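Local coordinates for Mll2253 protein (Mesorhizobium loti, PDB 3Q63) that is of unknown function but belongs to the AHA1 family, whose Bet v 1-like relatives often bind hydrophobic ligands in a deep cavity, at residues 42-54 with 63-76. Residues are numbered along the deposited sequence; the frame is centred on the assembly and turned at random.
Sequences DFKPAVGHRFNIS and CEVLAVEPNKTLSY
C63 and F51 face each other as a hydrogen-bonded antiparallel pair, a worked example of how backbone pairing sets an aromatic core in place. F51 N gives its hydrogen to C63 O at 2.8 Å, and C63 N returns one to F51 O at 2.7 Å. On the same side of the sheet, C63 CB lies over one face of the F51 ring, a CH-pi contact 3.5 Å from its centroid, while SG sits obliquely and also touches I53 CD1. With CG set between the backbone N and the carbonyl carbon (chi1 66°), the F51 ring reaches over C63 and turns its CZ edge onto the face of Y76. This T-shaped pair, planes at 76°, joins F43 in an aromatic cluster, and helix 21-29 packs against F43 and L74. V65, from the same strand as C63, fills the next place: its CG2 meets F51 CE2 and F43 CE1, and V65 CB and V65 CG2 press against the loop carbonyls, 3.1 Å from A46 O and 3.2 Å from K44 O respectively. Just before strand 50-54, the type II turn from A46 to H49 is tied to V65 by H49 O, which accepts from V65 N, and by G48 N, which donates to V65 O at 2.7 Å. An alanine in place of F51 would probably leave C63 CB and the Y76 face without their aromatic partner and open a gap beside V65. Four backbone hydrogen bonds thus fix the register and tie the turn to the strand, while apolar and aromatic contacts fill the face carrying F51 and C63.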
ATOM      1  N   ASP B  42      12.888   6.606  -2.687  1.00 16.98           N
ATOM      2  CA  ASP B  42      14.135   7.357  -2.809  1.00 19.21           C
ATOM      3  C   ASP B  42      15.196   6.435  -3.408  1.00 17.71           C
ATOM      4  O   ASP B  42      16.330   6.368  -2.936  1.00 16.88           O
ATOM      5  CB  ASP B  42      14.597   7.903  -1.446  1.00 20.21           C
ATOM      6  CG  ASP B  42      14.682   6.829  -0.364  1.00 24.13           C
ATOM      7  OD1 ASP B  42      15.468   7.021   0.587  1.00 24.68           O
ATOM      8  OD2 ASP B  42      13.962   5.813  -0.447  1.00 25.56           O
ATOM      9  N   PHE B  43      14.800   5.727  -4.463  1.00 17.12           N
ATOM     10  CA  PHE B  43      15.664   4.795  -5.179  1.00 19.59           C
ATOM     11  C   PHE B  43      16.860   5.487  -5.844  1.00 19.02           C
ATOM     12  O   PHE B  43      16.802   6.665  -6.174  1.00 17.16           O
ATOM     13  CB  PHE B  43      14.849   4.079  -6.267  1.00 18.31           C
ATOM     14  CG  PHE B  43      15.678   3.221  -7.182  1.00 18.78           C
ATOM     15  CD1 PHE B  43      16.003   1.917  -6.825  1.00 17.14           C
ATOM     16  CD2 PHE B  43      16.171   3.733  -8.387  1.00 18.87           C
ATOM     17  CE1 PHE B  43      16.810   1.134  -7.644  1.00 18.85           C
ATOM     18  CE2 PHE B  43      16.983   2.954  -9.215  1.00 19.93           C
ATOM     19  CZ  PHE B  43      17.303   1.650  -8.844  1.00 18.97           C
ATOM     20  N   LYS B  44      17.941   4.736  -6.023  1.00 22.29           N
ATOM     21  CA  LYS B  44      19.147   5.217  -6.696  1.00 24.82           C
ATOM     22  C   LYS B  44      19.789   3.992  -7.323  1.00 25.51           C
ATOM     23  O   LYS B  44      19.980   2.979  -6.655  1.00 25.76           O
ATOM     24  CB  LYS B  44      20.134   5.862  -5.723  1.00 26.68           C
ATOM     25  CG  LYS B  44      19.745   7.254  -5.271  1.00 32.01           C
ATOM     26  CD  LYS B  44      20.903   8.240  -5.424  1.00 35.39           C
ATOM     27  CE  LYS B  44      21.318   8.416  -6.885  1.00 38.08           C
ATOM     28  NZ  LYS B  44      21.949   7.198  -7.477  1.00 39.84           N
ATOM     29  N   PRO B  45      20.114   4.066  -8.623  1.00 26.85           N
ATOM     30  CA  PRO B  45      20.737   2.977  -9.389  1.00 26.68           C
ATOM     31  C   PRO B  45      22.178   2.676  -8.979  1.00 25.49           C
ATOM     32  O   PRO B  45      23.063   2.630  -9.833  1.00 25.82           O
ATOM     33  CB  PRO B  45      20.679   3.484 -10.832  1.00 26.95           C
ATOM     34  CG  PRO B  45      19.561   4.463 -10.830  1.00 28.36           C
ATOM     35  CD  PRO B  45      19.720   5.170  -9.514  1.00 26.46           C
ATOM     36  N   ALA B  46      22.420   2.481  -7.690  1.00 23.54           N
ATOM     37  CA  ALA B  46      23.768   2.181  -7.222  1.00 22.71           C
ATOM     38  C   ALA B  46      23.749   0.994  -6.272  1.00 22.24           C
ATOM     39  O   ALA B  46      22.979   0.968  -5.311  1.00 20.98           O
ATOM     40  CB  ALA B  46      24.376   3.396  -6.529  1.00 22.39           C
ATOM     41  N   VAL B  47      24.608   0.017  -6.545  1.00 20.36           N
ATOM     42  CA  VAL B  47      24.697  -1.179  -5.722  1.00 19.57           C
ATOM     43  C   VAL B  47      24.975  -0.840  -4.263  1.00 20.35           C
ATOM     44  O   VAL B  47      25.849  -0.027  -3.958  1.00 19.12           O
ATOM     45  CB  VAL B  47      25.816  -2.117  -6.227  1.00 20.00           C
ATOM     46  CG1 VAL B  47      25.956  -3.305  -5.291  1.00 18.16           C
ATOM     47  CG2 VAL B  47      25.504  -2.586  -7.647  1.00 17.96           C
ATOM     48  N   GLY B  48      24.222  -1.471  -3.366  1.00 18.21           N
ATOM     49  CA  GLY B  48      24.406  -1.240  -1.946  1.00 20.33           C
ATOM     50  C   GLY B  48      23.590  -0.073  -1.429  1.00 22.04           C
ATOM     51  O   GLY B  48      23.499   0.140  -0.222  1.00 24.07           O
ATOM     52  N   HIS B  49      22.988   0.686  -2.336  1.00 20.81           N
ATOM     53  CA  HIS B  49      22.190   1.835  -1.932  1.00 22.10           C
ATOM     54  C   HIS B  49      20.942   1.396  -1.176  1.00 21.65           C
ATOM     55  O   HIS B  49      20.179   0.551  -1.641  1.00 19.80           O
ATOM     56  CB  HIS B  49      21.804   2.663  -3.158  1.00 21.50           C
ATOM     57  CG  HIS B  49      20.888   3.808  -2.851  1.00 24.26           C
ATOM     58  ND1 HIS B  49      19.515   3.701  -2.908  1.00 25.89           N
ATOM     59  CD2 HIS B  49      21.150   5.077  -2.457  1.00 25.30           C
ATOM     60  CE1 HIS B  49      18.969   4.856  -2.564  1.00 24.64           C
ATOM     61  NE2 HIS B  49      19.939   5.707  -2.286  1.00 26.03           N
ATOM     62  N   ARG B  50      20.745   1.964   0.005  1.00 22.06           N
ATOM     63  CA  ARG B  50      19.581   1.616   0.798  1.00 23.29           C
ATOM     64  C   ARG B  50      18.509   2.686   0.655  1.00 22.14           C
ATOM     65  O   ARG B  50      18.804   3.882   0.641  1.00 21.13           O
ATOM     66  CB  ARG B  50      19.992   1.411   2.262  1.00 25.64           C
ATOM     67  CG  ARG B  50      21.346   1.997   2.600  1.00 31.37           C
ATOM     68  CD  ARG B  50      22.202   1.050   3.444  1.00 33.49           C
ATOM     69  NE  ARG B  50      21.467   0.504   4.582  1.00 36.63           N
ATOM     70  CZ  ARG B  50      22.035   0.076   5.708  1.00 36.65           C
ATOM     71  NH1 ARG B  50      21.283  -0.406   6.689  1.00 37.76           N
ATOM     72  NH2 ARG B  50      23.348   0.145   5.860  1.00 33.66           N
ATOM     73  N   PHE B  51      17.261   2.244   0.512  1.00 20.37           N
ATOM     74  CA  PHE B  51      16.139   3.157   0.351  1.00 16.98           C
ATOM     75  C   PHE B  51      14.853   2.520   0.846  1.00 18.38           C
ATOM     76  O   PHE B  51      14.839   1.367   1.301  1.00 16.38           O
ATOM     77  CB  PHE B  51      15.983   3.563  -1.126  1.00 19.39           C
ATOM     78  CG  PHE B  51      15.602   2.430  -2.044  1.00 19.08           C
ATOM     79  CD1 PHE B  51      14.279   2.255  -2.452  1.00 20.43           C
ATOM     80  CD2 PHE B  51      16.562   1.531  -2.497  1.00 19.68           C
ATOM     81  CE1 PHE B  51      13.921   1.205  -3.294  1.00 20.21           C
ATOM     82  CE2 PHE B  51      16.214   0.476  -3.340  1.00 18.93           C
ATOM     83  CZ  PHE B  51      14.889   0.312  -3.740  1.00 20.08           C
ATOM     84  N   ASN B  52      13.774   3.292   0.770  1.00 18.56           N
ATOM     85  CA  ASN B  52      12.463   2.825   1.182  1.00 18.09           C
ATOM     86  C   ASN B  52      11.450   3.115   0.091  1.00 18.83           C
ATOM     87  O   ASN B  52      11.648   3.984  -0.756  1.00 19.18           O
ATOM     88  CB  ASN B  52      11.994   3.522   2.468  1.00 18.79           C
ATOM     89  CG  ASN B  52      12.851   3.183   3.660  1.00 19.01           C
ATOM     90  OD1 ASN B  52      13.729   3.948   4.037  1.00 20.85           O
ATOM     91  ND2 ASN B  52      12.607   2.021   4.257  1.00 17.12           N
ATOM     92  N   ILE B  53      10.364   2.364   0.134  1.00 16.10           N
ATOM     93  CA  ILE B  53       9.257   2.513  -0.786  1.00 16.60           C
ATOM     94  C   ILE B  53       8.097   2.604   0.207  1.00 17.62           C
ATOM     95  O   ILE B  53       7.879   1.680   0.992  1.00 18.78           O
ATOM     96  CB  ILE B  53       9.123   1.268  -1.695  1.00 16.60           C
ATOM     97  CG1 ILE B  53      10.369   1.133  -2.574  1.00 17.87           C
ATOM     98  CG2 ILE B  53       7.906   1.395  -2.595  1.00 15.59           C
ATOM     99  CD1 ILE B  53      10.312  -0.042  -3.556  1.00 19.66           C
ATOM    100  N   SER B  54       7.387   3.728   0.204  1.00 16.96           N
ATOM    101  CA  SER B  54       6.297   3.926   1.156  1.00 16.38           C
ATOM    102  C   SER B  54       4.978   4.371   0.537  1.00 17.23           C
ATOM    103  O   SER B  54       4.944   5.024  -0.512  1.00 15.68           O
ATOM    104  CB  SER B  54       6.726   4.935   2.230  1.00 15.18           C
ATOM    105  OG  SER B  54       6.982   6.213   1.665  1.00 15.33           O
ATOM    106  N   CYS B  63      14.481  -1.297   1.458  1.00 17.06           N
ATOM    107  CA  CYS B  63      15.149  -1.893   0.306  1.00 17.44           C
ATOM    108  C   CYS B  63      16.623  -1.540   0.164  1.00 18.81           C
ATOM    109  O   CYS B  63      17.101  -0.534   0.697  1.00 16.39           O
ATOM    110  CB  CYS B  63      14.449  -1.472  -0.987  1.00 18.00           C
ATOM    111  SG  CYS B  63      12.662  -1.516  -0.958  1.00 21.90           S
ATOM    112  N   GLU B  64      17.327  -2.377  -0.589  1.00 15.93           N
ATOM    113  CA  GLU B  64      18.739  -2.180  -0.848  1.00 18.89           C
ATOM    114  C   GLU B  64      19.038  -2.635  -2.272  1.00 17.58           C
ATOM    115  O   GLU B  64      18.640  -3.727  -2.668  1.00 17.75           O
ATOM    116  CB  GLU B  64      19.574  -3.001   0.130  1.00 20.30           C
ATOM    117  CG  GLU B  64      21.059  -2.733   0.016  1.00 24.89           C
ATOM    118  CD  GLU B  64      21.899  -3.894   0.504  1.00 25.39           C
ATOM    119  OE1 GLU B  64      21.463  -4.588   1.445  1.00 26.24           O
ATOM    120  OE2 GLU B  64      23.004  -4.101  -0.048  1.00 27.26           O
ATOM    121  N   VAL B  65      19.725  -1.801  -3.042  1.00 16.10           N
ATOM    122  CA  VAL B  65      20.068  -2.176  -4.408  1.00 14.89           C
ATOM    123  C   VAL B  65      21.130  -3.270  -4.343  1.00 13.46           C
ATOM    124  O   VAL B  65      22.117  -3.144  -3.618  1.00 16.62           O
ATOM    125  CB  VAL B  65      20.591  -0.960  -5.207  1.00 15.54           C
ATOM    126  CG1 VAL B  65      20.900  -1.369  -6.636  1.00 13.84           C
ATOM    127  CG2 VAL B  65      19.532   0.149  -5.205  1.00 15.47           C
ATOM    128  N   LEU B  66      20.910  -4.350  -5.086  1.00 13.71           N
ATOM    129  CA  LEU B  66      21.821  -5.487  -5.101  1.00 14.73           C
ATOM    130  C   LEU B  66      22.604  -5.619  -6.394  1.00 15.36           C
ATOM    131  O   LEU B  66      23.774  -5.974  -6.370  1.00 13.65           O
ATOM    132  CB  LEU B  66      21.047  -6.784  -4.880  1.00 14.36           C
ATOM    133  CG  LEU B  66      20.330  -6.913  -3.547  1.00 14.01           C
ATOM    134  CD1 LEU B  66      19.548  -8.219  -3.545  1.00 18.39           C
ATOM    135  CD2 LEU B  66      21.343  -6.884  -2.399  1.00 17.50           C
ATOM    136  N   ALA B  67      21.948  -5.362  -7.521  1.00 15.79           N
ATOM    137  CA  ALA B  67      22.616  -5.468  -8.807  1.00 17.18           C
ATOM    138  C   ALA B  67      22.055  -4.469  -9.800  1.00 18.41           C
ATOM    139  O   ALA B  67      20.861  -4.158  -9.791  1.00 17.48           O
ATOM    140  CB  ALA B  67      22.482  -6.884  -9.356  1.00 17.03           C
ATOM    141  N   VAL B  68      22.932  -3.959 -10.660  1.00 16.92           N
ATOM    142  CA  VAL B  68      22.520  -2.993 -11.659  1.00 16.02           C
ATOM    143  C   VAL B  68      23.285  -3.175 -12.960  1.00 18.73           C
ATOM    144  O   VAL B  68      24.503  -3.031 -13.002  1.00 17.00           O
ATOM    145  CB  VAL B  68      22.741  -1.557 -11.166  1.00 16.89           C
ATOM    146  CG1 VAL B  68      22.272  -0.573 -12.225  1.00 15.32           C
ATOM    147  CG2 VAL B  68      21.991  -1.330  -9.862  1.00 18.59           C
ATOM    148  N   GLU B  69      22.552  -3.488 -14.017  1.00 19.24           N
ATOM    149  CA  GLU B  69      23.136  -3.670 -15.332  1.00 25.26           C
ATOM    150  C   GLU B  69      22.245  -2.905 -16.305  1.00 25.24           C
ATOM    151  O   GLU B  69      21.256  -3.437 -16.810  1.00 25.30           O
ATOM    152  CB  GLU B  69      23.180  -5.154 -15.678  1.00 29.47           C
ATOM    153  CG  GLU B  69      23.817  -5.463 -17.011  1.00 34.62           C
ATOM    154  CD  GLU B  69      24.073  -6.945 -17.182  1.00 39.05           C
ATOM    155  OE1 GLU B  69      23.113  -7.740 -17.040  1.00 41.97           O
ATOM    156  OE2 GLU B  69      25.233  -7.314 -17.462  1.00 41.60           O
ATOM    157  N   PRO B  70      22.592  -1.636 -16.570  1.00 25.38           N
ATOM    158  CA  PRO B  70      21.877  -0.719 -17.457  1.00 26.01           C
ATOM    159  C   PRO B  70      21.123  -1.356 -18.612  1.00 27.06           C
ATOM    160  O   PRO B  70      21.679  -2.119 -19.406  1.00 25.14           O
ATOM    161  CB  PRO B  70      22.971   0.237 -17.898  1.00 27.34           C
ATOM    162  CG  PRO B  70      23.765   0.379 -16.646  1.00 26.87           C
ATOM    163  CD  PRO B  70      23.900  -1.066 -16.197  1.00 25.69           C
ATOM    164  N   ASN B  71      19.834  -1.038 -18.669  1.00 27.96           N
ATOM    165  CA  ASN B  71      18.932  -1.529 -19.699  1.00 27.92           C
ATOM    166  C   ASN B  71      18.803  -3.042 -19.728  1.00 26.90           C
ATOM    167  O   ASN B  71      18.163  -3.580 -20.625  1.00 29.00           O
ATOM    168  CB  ASN B  71      19.381  -1.033 -21.075  1.00 28.08           C
ATOM    169  CG  ASN B  71      19.587   0.467 -21.112  1.00 30.43           C
ATOM    170  OD1 ASN B  71      18.749   1.239 -20.640  1.00 31.31           O
ATOM    171  ND2 ASN B  71      20.707   0.892 -21.682  1.00 31.17           N
ATOM    172  N   LYS B  72      19.388  -3.737 -18.756  1.00 26.28           N
ATOM    173  CA  LYS B  72      19.309  -5.197 -18.761  1.00 26.01           C
ATOM    174  C   LYS B  72      18.800  -5.854 -17.483  1.00 24.56           C
ATOM    175  O   LYS B  72      17.829  -6.616 -17.520  1.00 24.97           O
ATOM    176  CB  LYS B  72      20.676  -5.788 -19.119  1.00 28.38           C
ATOM    177  CG  LYS B  72      21.157  -5.430 -20.519  1.00 31.41           C
ATOM    178  CD  LYS B  72      22.516  -6.048 -20.815  1.00 33.52           C
ATOM    179  CE  LYS B  72      22.974  -5.726 -22.234  1.00 35.06           C
ATOM    180  NZ  LYS B  72      24.268  -6.398 -22.556  1.00 37.48           N
ATOM    181  N   THR B  73      19.452  -5.561 -16.359  1.00 21.63           N
ATOM    182  CA  THR B  73      19.068  -6.159 -15.085  1.00 21.29           C
ATOM    183  C   THR B  73      19.067  -5.175 -13.920  1.00 19.78           C
ATOM    184  O   THR B  73      19.899  -4.269 -13.848  1.00 18.11           O
ATOM    185  CB  THR B  73      20.018  -7.321 -14.714  1.00 21.61           C
ATOM    186  OG1 THR B  73      20.125  -8.222 -15.822  1.00 28.07           O
ATOM    187  CG2 THR B  73      19.489  -8.080 -13.510  1.00 26.52           C
ATOM    188  N   LEU B  74      18.132  -5.376 -13.000  1.00 15.35           N
ATOM    189  CA  LEU B  74      18.019  -4.544 -11.819  1.00 16.34           C
ATOM    190  C   LEU B  74      17.468  -5.386 -10.674  1.00 16.46           C
ATOM    191  O   LEU B  74      16.417  -6.011 -10.805  1.00 17.28           O
ATOM    192  CB  LEU B  74      17.091  -3.356 -12.083  1.00 13.86           C
ATOM    193  CG  LEU B  74      16.765  -2.453 -10.885  1.00 16.82           C
ATOM    194  CD1 LEU B  74      18.042  -1.866 -10.305  1.00 16.57           C
ATOM    195  CD2 LEU B  74      15.821  -1.348 -11.329  1.00 15.48           C
ATOM    196  N   SER B  75      18.175  -5.409  -9.553  1.00 16.82           N
ATOM    197  CA  SER B  75      17.711  -6.174  -8.404  1.00 18.22           C
ATOM    198  C   SER B  75      17.909  -5.411  -7.112  1.00 16.50           C
ATOM    199  O   SER B  75      18.871  -4.657  -6.964  1.00 16.62           O
ATOM    200  CB  SER B  75      18.446  -7.515  -8.317  1.00 18.77           C
ATOM    201  OG  SER B  75      18.070  -8.226  -7.149  1.00 23.42           O
ATOM    202  N   TYR B  76      16.973  -5.595  -6.188  1.00 15.93           N
ATOM    203  CA  TYR B  76      17.034  -4.966  -4.876  1.00 14.74           C
ATOM    204  C   TYR B  76      16.181  -5.717  -3.868  1.00 15.65           C
ATOM    205  O   TYR B  76      15.225  -6.411  -4.249  1.00 14.75           O
ATOM    206  CB  TYR B  76      16.607  -3.486  -4.920  1.00 14.54           C
ATOM    207  CG  TYR B  76      15.327  -3.133  -5.666  1.00 13.38           C
ATOM    208  CD1 TYR B  76      15.380  -2.591  -6.950  1.00 15.22           C
ATOM    209  CD2 TYR B  76      14.074  -3.252  -5.056  1.00 14.57           C
ATOM    210  CE1 TYR B  76      14.224  -2.167  -7.612  1.00 16.52           C
ATOM    211  CE2 TYR B  76      12.909  -2.832  -5.708  1.00 14.72           C
ATOM    212  CZ  TYR B  76      12.993  -2.288  -6.985  1.00 17.07           C
ATOM    213  OH  TYR B  76      11.850  -1.861  -7.633  1.00 13.87           O
TER